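Local coordinates for resiniferatoxin-binding, phosphotriesterase-related protein (Rhodobacter sphaeroides 2.4.1, PDB 3K2G) that binds two zinc ions in a TIM barrel of the phosphotriesterase type and may hydrolyse phosphate esters, at residues G29-H34 and S102-T107; M17-P22 and V127-G132. All coordinates share one frame; numbering follows the deposited sequence.

Chain order places residues 17-22 first, at the turn of an N-terminal beta hairpin, followed by 29-34, where the strand 31-32 leads to a zinc ligand. The chain then makes a 67-residue excursion before 102-107 returns beside 29-34, closing the loop of interaction 1. After helix 115-125 it comes back as 127-132, and interaction 2 closes a longer loop that encloses the first without crossing it. Strand 102-105 is the common element: it pairs with 31-32 on one flank and 128-131 on the other, with Ile103 N 2.8 Å from Gln128 O. Together the contacts join the hairpin, three consecutive parallel strands and the metal site.

Interaction 1: G29-H34 and S102-T107; sequences GHTLMH and SIVDPT. With ZN (zinc ion), chain I.
Strands 31-32 and 102-105 run parallel, their end-to-end directions 11° apart, with Thr31 beside Ser102 and Leu32 beside Ile103. The ladder alternates: Ser102 N donates to His30 O, Leu32 N to Ser102 O, and Val104 N to Leu32 O at 2.9 Å. Thr31 and Ser102 share one face of the sheet, where Thr31 OG1 approaches Ser102 CB at 3.4 Å. That hydroxyl donates to Gly29 O from above the carbonyl plane, while Ser102 OG bonds to Leu28 O. Leu32 and Ile103 occupy the other face, against Phe95 of helix 85-97. These are the first two strands of the TIM barrel, and the HxH pair His34 and His36 follows the first of them, as in phosphotriesterases. Val104 points CB toward 29-34, 3.2 Å from Met33 O, and CG2 lies 3.9 Å from SE of selenomethionine Met33, the two side chains pointing the same way. Pro106 then makes a CH-pi contact, its CG 3.6 Å from the centroid of the His34 ring and 7° off the ring normal. His34 CG is anti to the backbone N (chi1 -170°), and NE2 binds zinc at 2.2 Å. Water 1, His36, Glu177 and Asp304 complete that metal's ligands.

Interaction 2: M17-P22 and V127-G132; sequences MTVDGP and VQVVMG
A two-residue beta hairpin, strands 15-18 and 21-24 joined by a type I turn from Thr18 to Gly21, rests Val19 and Thr18 against Val129 on barrel strand 128-131. The direct hydrogen bond between the two segments is Val19 N to Val129 O, 2.9 Å long and straight, with an N-H...O angle of 164°. Thr18 CB also meets that oxygen, at 3.3 Å. Both methyls of Val19 pack: CG2 crosses over to Val129 CB at 4.1 Å, while CG1 reaches CB of selenomethionine Met131 at 3.9 Å, the side chains of these last two crossing at about a right angle. Leu118 and Ser122 of helix 115-125 also touch Val19.

Thr18 OG1 sits between its own backbone N and carbonyl carbon (chi1 71°), from where it donates to Gly21 O in the carbonyl plane, on a lone pair, at 2.7 Å. The same oxygen accepts from Thr18 N, and OG1 in turn accepts from Asp20 N, an ST turn. Two waters extend the contact: water 2 links Met17 O to Met131 N, and water 3 links Asp20 OD2 to Val129 N. Gln128 and Val130 make their backbone bonds to Arg101 and strand 102-105 on one flank, while Val129 N, Val129 O and Met131 N face the other, where the hairpin turn and two waters meet them: an N-terminal two-residue hairpin set against the third strand of a TIM barrel.

Interaction 1: G29-H34 and S102-T107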
loop_
_atom_site.group_PDB
_atom_site.type_symbol
_atom_site.label_atom_id
_atom_site.label_comp_id
_atom_site.label_asym_id
_atom_site.label_seq_id
_atom_site.Cartn_x
_atom_site.Cartn_y
_atom_site.Cartn_z
ATOM N N GLY B 29 -26.485 -12.895 -25.199
ATOM C CA GLY B 29 -25.480 -12.033 -25.799
ATOM C C GLY B 29 -24.940 -10.900 -24.943
ATOM O O GLY B 29 -24.932 -10.980 -23.714
ATOM N N HIS B 30 -24.484 -9.844 -25.618
ATOM C CA HIS B 30 -23.925 -8.653 -24.976
ATOM C C HIS B 30 -25.016 -8.096 -24.069
ATOM O O HIS B 30 -26.037 -7.600 -24.546
ATOM C CB HIS B 30 -23.534 -7.643 -26.052
ATOM C CG HIS B 30 -22.457 -6.695 -25.632
ATOM N ND1 HIS B 30 -22.705 -5.567 -24.882
ATOM C CD2 HIS B 30 -21.121 -6.719 -25.850
ATOM C CE1 HIS B 30 -21.567 -4.934 -24.655
ATOM N NE2 HIS B 30 -20.591 -5.613 -25.231
ATOM N N THR B 31 -24.777 -8.158 -22.761
ATOM C CA THR B 31 -25.785 -7.761 -21.788
ATOM C C THR B 31 -25.393 -6.814 -20.658
ATOM O O THR B 31 -24.257 -6.813 -20.191
ATOM C CB THR B 31 -26.365 -9.040 -21.125
ATOM O OG1 THR B 31 -26.889 -9.907 -22.138
ATOM C CG2 THR B 31 -27.451 -8.700 -20.114
ATOM N N LEU B 32 -26.372 -6.018 -20.221
ATOM C CA LEU B 32 -26.209 -5.117 -19.090
ATOM C C LEU B 32 -27.032 -5.794 -17.991
ATOM O O LEU B 32 -28.261 -5.862 -18.068
ATOM C CB LEU B 32 -26.774 -3.721 -19.401
ATOM C CG LEU B 32 -25.971 -2.802 -20.324
ATOM C CD1 LEU B 32 -26.759 -1.514 -20.585
ATOM C CD2 LEU B 32 -24.637 -2.473 -19.672
HETATM N N MSE B 33 -26.336 -6.310 -16.982
HETATM C CA MSE B 33 -26.956 -7.023 -15.874
HETATM C C MSE B 33 -27.771 -6.209 -14.878
HETATM O O MSE B 33 -28.543 -6.774 -14.101
HETATM C CB MSE B 33 -25.882 -7.777 -15.085
HETATM C CG MSE B 33 -25.378 -9.054 -15.754
HETATM SE SE MSE B 33 -26.709 -10.378 -16.019
HETATM C CE MSE B 33 -27.376 -10.444 -14.213
ATOM N N HIS B 34 -27.620 -4.893 -14.890
ATOM C CA HIS B 34 -28.342 -4.107 -13.906
ATOM C C HIS B 34 -28.660 -2.691 -14.364
ATOM O O HIS B 34 -27.835 -1.784 -14.241
ATOM C CB HIS B 34 -27.512 -4.091 -12.618
ATOM C CG HIS B 34 -28.222 -3.517 -11.436
ATOM N ND1 HIS B 34 -28.312 -4.184 -10.235
ATOM C CD2 HIS B 34 -28.833 -2.323 -11.251
ATOM C CE1 HIS B 34 -28.947 -3.426 -9.359
ATOM N NE2 HIS B 34 -29.272 -2.291 -9.950
ATOM N N SER B 102 -29.273 -7.596 -24.730
ATOM C CA SER B 102 -30.155 -7.783 -23.587
ATOM C C SER B 102 -29.911 -6.857 -22.397
ATOM O O SER B 102 -28.788 -6.428 -22.144
ATOM C CB SER B 102 -30.040 -9.234 -23.096
ATOM O OG SER B 102 -30.149 -10.156 -24.170
ATOM N N ILE B 103 -30.982 -6.577 -21.662
ATOM C CA ILE B 103 -30.898 -5.764 -20.453
ATOM C C ILE B 103 -31.680 -6.423 -19.318
ATOM O O ILE B 103 -32.800 -6.899 -19.515
ATOM C CB ILE B 103 -31.460 -4.345 -20.656
ATOM C CG1 ILE B 103 -30.594 -3.575 -21.654
ATOM C CG2 ILE B 103 -31.482 -3.608 -19.311
ATOM C CD1 ILE B 103 -31.092 -2.173 -21.944
ATOM N N VAL B 104 -31.077 -6.464 -18.135
ATOM C CA VAL B 104 -31.722 -7.030 -16.960
ATOM C C VAL B 104 -32.187 -5.860 -16.098
ATOM O O VAL B 104 -31.374 -5.065 -15.619
ATOM C CB VAL B 104 -30.749 -7.915 -16.131
ATOM C CG1 VAL B 104 -31.470 -8.480 -14.907
ATOM C CG2 VAL B 104 -30.211 -9.056 -16.997
ATOM N N ASP B 105 -33.499 -5.745 -15.919
ATOM C CA ASP B 105 -34.060 -4.666 -15.122
ATOM C C ASP B 105 -34.530 -5.219 -13.782
ATOM O O ASP B 105 -35.565 -5.885 -13.698
ATOM C CB ASP B 105 -35.233 -4.016 -15.852
ATOM C CG ASP B 105 -35.726 -2.765 -15.151
ATOM O OD1 ASP B 105 -35.769 -2.765 -13.904
ATOM O OD2 ASP B 105 -36.070 -1.790 -15.848
ATOM N N PRO B 106 -33.777 -4.938 -12.716
ATOM C CA PRO B 106 -34.104 -5.411 -11.369
ATOM C C PRO B 106 -35.077 -4.533 -10.586
ATOM O O PRO B 106 -35.163 -4.652 -9.360
ATOM C CB PRO B 106 -32.736 -5.488 -10.708
ATOM C CG PRO B 106 -32.056 -4.273 -11.278
ATOM C CD PRO B 106 -32.437 -4.323 -12.744
ATOM N N THR B 107 -35.800 -3.656 -11.277
ATOM C CA THR B 107 -36.763 -2.794 -10.597
ATOM C C THR B 107 -37.829 -3.711 -10.000
ATOM O O THR B 107 -38.478 -4.464 -10.720
ATOM C CB THR B 107 -37.441 -1.794 -11.577
ATOM O OG1 THR B 107 -36.442 -0.989 -12.214
ATOM C CG2 THR B 107 -38.404 -0.873 -10.825
HETATM ZN ZN ZN I . -30.464 -0.591 -9.114
HETATM O O HOH W 1 -29.886 0.173 -7.402
#

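Interaction 2: M17-P22 and V127-G132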
loop_
_atom_site.group_PDB
_atom_site.type_symbol
_atom_site.label_atom_id
_atom_site.label_comp_id
_atom_site.label_asym_id
_atom_site.label_seq_id
_atom_site.Cartn_x
_atom_site.Cartn_y
_atom_site.Cartn_z
HETATM N N MSE B 17 -35.811 -16.534 -18.930
HETATM C CA MSE B 17 -37.132 -15.934 -19.031
HETATM C C MSE B 17 -37.133 -14.420 -19.205
HETATM O O MSE B 17 -36.787 -13.691 -18.281
HETATM C CB MSE B 17 -37.955 -16.275 -17.793
HETATM C CG MSE B 17 -39.396 -15.763 -17.853
HETATM SE SE MSE B 17 -40.491 -16.582 -19.249
HETATM C CE MSE B 17 -40.886 -18.256 -18.303
ATOM N N THR B 18 -37.528 -13.955 -20.386
ATOM C CA THR B 18 -37.609 -12.520 -20.648
ATOM C C THR B 18 -39.088 -12.139 -20.594
ATOM O O THR B 18 -39.957 -13.015 -20.536
ATOM C CB THR B 18 -37.075 -12.147 -22.044
ATOM O OG1 THR B 18 -37.989 -12.604 -23.046
ATOM C CG2 THR B 18 -35.720 -12.771 -22.283
ATOM N N VAL B 19 -39.375 -10.841 -20.619
ATOM C CA VAL B 19 -40.754 -10.364 -20.571
ATOM C C VAL B 19 -41.568 -10.842 -21.767
ATOM O O VAL B 19 -42.796 -10.771 -21.758
ATOM C CB VAL B 19 -40.815 -8.830 -20.539
ATOM C CG1 VAL B 19 -40.184 -8.316 -19.257
ATOM C CG2 VAL B 19 -40.108 -8.263 -21.762
ATOM N N ASP B 20 -40.882 -11.308 -22.803
ATOM C CA ASP B 20 -41.563 -11.799 -23.991
ATOM C C ASP B 20 -41.476 -13.318 -24.076
ATOM O O ASP B 20 -41.733 -13.901 -25.125
ATOM C CB ASP B 20 -40.964 -11.179 -25.254
ATOM C CG ASP B 20 -41.058 -9.664 -25.260
ATOM O OD1 ASP B 20 -42.164 -9.127 -25.005
ATOM O OD2 ASP B 20 -40.025 -9.014 -25.523
ATOM N N GLY B 21 -41.107 -13.953 -22.971
ATOM C CA GLY B 21 -41.017 -15.399 -22.971
ATOM C C GLY B 21 -39.601 -15.939 -22.892
ATOM O O GLY B 21 -38.640 -15.176 -22.798
ATOM N N PRO B 22 -39.448 -17.271 -22.932
ATOM C CA PRO B 22 -38.150 -17.938 -22.862
ATOM C C PRO B 22 -37.296 -17.785 -24.108
ATOM O O PRO B 22 -37.802 -17.704 -25.225
ATOM C CB PRO B 22 -38.522 -19.402 -22.632
ATOM C CG PRO B 22 -39.877 -19.328 -22.010
ATOM C CD PRO B 22 -40.530 -18.262 -22.829
ATOM N N VAL B 127 -34.392 -4.993 -28.084
ATOM C CA VAL B 127 -33.510 -5.455 -27.023
ATOM C C VAL B 127 -34.303 -6.335 -26.060
ATOM O O VAL B 127 -35.395 -5.972 -25.631
ATOM C CB VAL B 127 -32.901 -4.251 -26.254
ATOM C CG1 VAL B 127 -32.159 -4.738 -25.012
ATOM C CG2 VAL B 127 -31.956 -3.478 -27.171
ATOM N N GLN B 128 -33.752 -7.498 -25.733
ATOM C CA GLN B 128 -34.412 -8.435 -24.827
ATOM C C GLN B 128 -34.329 -7.929 -23.391
ATOM O O GLN B 128 -33.266 -7.507 -22.937
ATOM C CB GLN B 128 -33.752 -9.812 -24.943
ATOM C CG GLN B 128 -33.658 -10.295 -26.379
ATOM C CD GLN B 128 -32.782 -11.523 -26.544
ATOM O OE1 GLN B 128 -31.667 -11.583 -26.020
ATOM N NE2 GLN B 128 -33.276 -12.503 -27.290
ATOM N N VAL B 129 -35.456 -7.975 -22.687
ATOM C CA VAL B 129 -35.522 -7.512 -21.307
ATOM C C VAL B 129 -35.932 -8.586 -20.303
ATOM O O VAL B 129 -36.956 -9.259 -20.473
ATOM C CB VAL B 129 -36.507 -6.324 -21.175
ATOM C CG1 VAL B 129 -36.661 -5.917 -19.717
ATOM C CG2 VAL B 129 -36.005 -5.149 -21.998
ATOM N N VAL B 130 -35.124 -8.734 -19.253
ATOM C CA VAL B 130 -35.390 -9.691 -18.183
ATOM C C VAL B 130 -35.912 -8.906 -16.980
ATOM O O VAL B 130 -35.325 -7.888 -16.606
ATOM C CB VAL B 130 -34.111 -10.446 -17.764
ATOM C CG1 VAL B 130 -34.416 -11.351 -16.586
ATOM C CG2 VAL B 130 -33.578 -11.264 -18.936
HETATM N N MSE B 131 -37.001 -9.388 -16.377
HETATM C CA MSE B 131 -37.631 -8.712 -15.239
HETATM C C MSE B 131 -37.366 -9.340 -13.871
HETATM O O MSE B 131 -37.402 -10.566 -13.711
HETATM C CB MSE B 131 -39.140 -8.630 -15.484
HETATM C CG MSE B 131 -39.973 -8.033 -14.349
HETATM SE SE MSE B 131 -41.822 -7.759 -14.944
HETATM C CE MSE B 131 -42.319 -9.651 -15.034
ATOM N N GLY B 132 -37.105 -8.476 -12.890
ATOM C CA GLY B 132 -36.837 -8.921 -11.537
ATOM C C GLY B 132 -38.075 -8.987 -10.665
ATOM O O GLY B 132 -39.199 -8.849 -11.147
HETATM O O HOH W 2 -38.516 -11.676 -17.375
HETATM O O HOH W 3 -37.779 -9.284 -24.151
#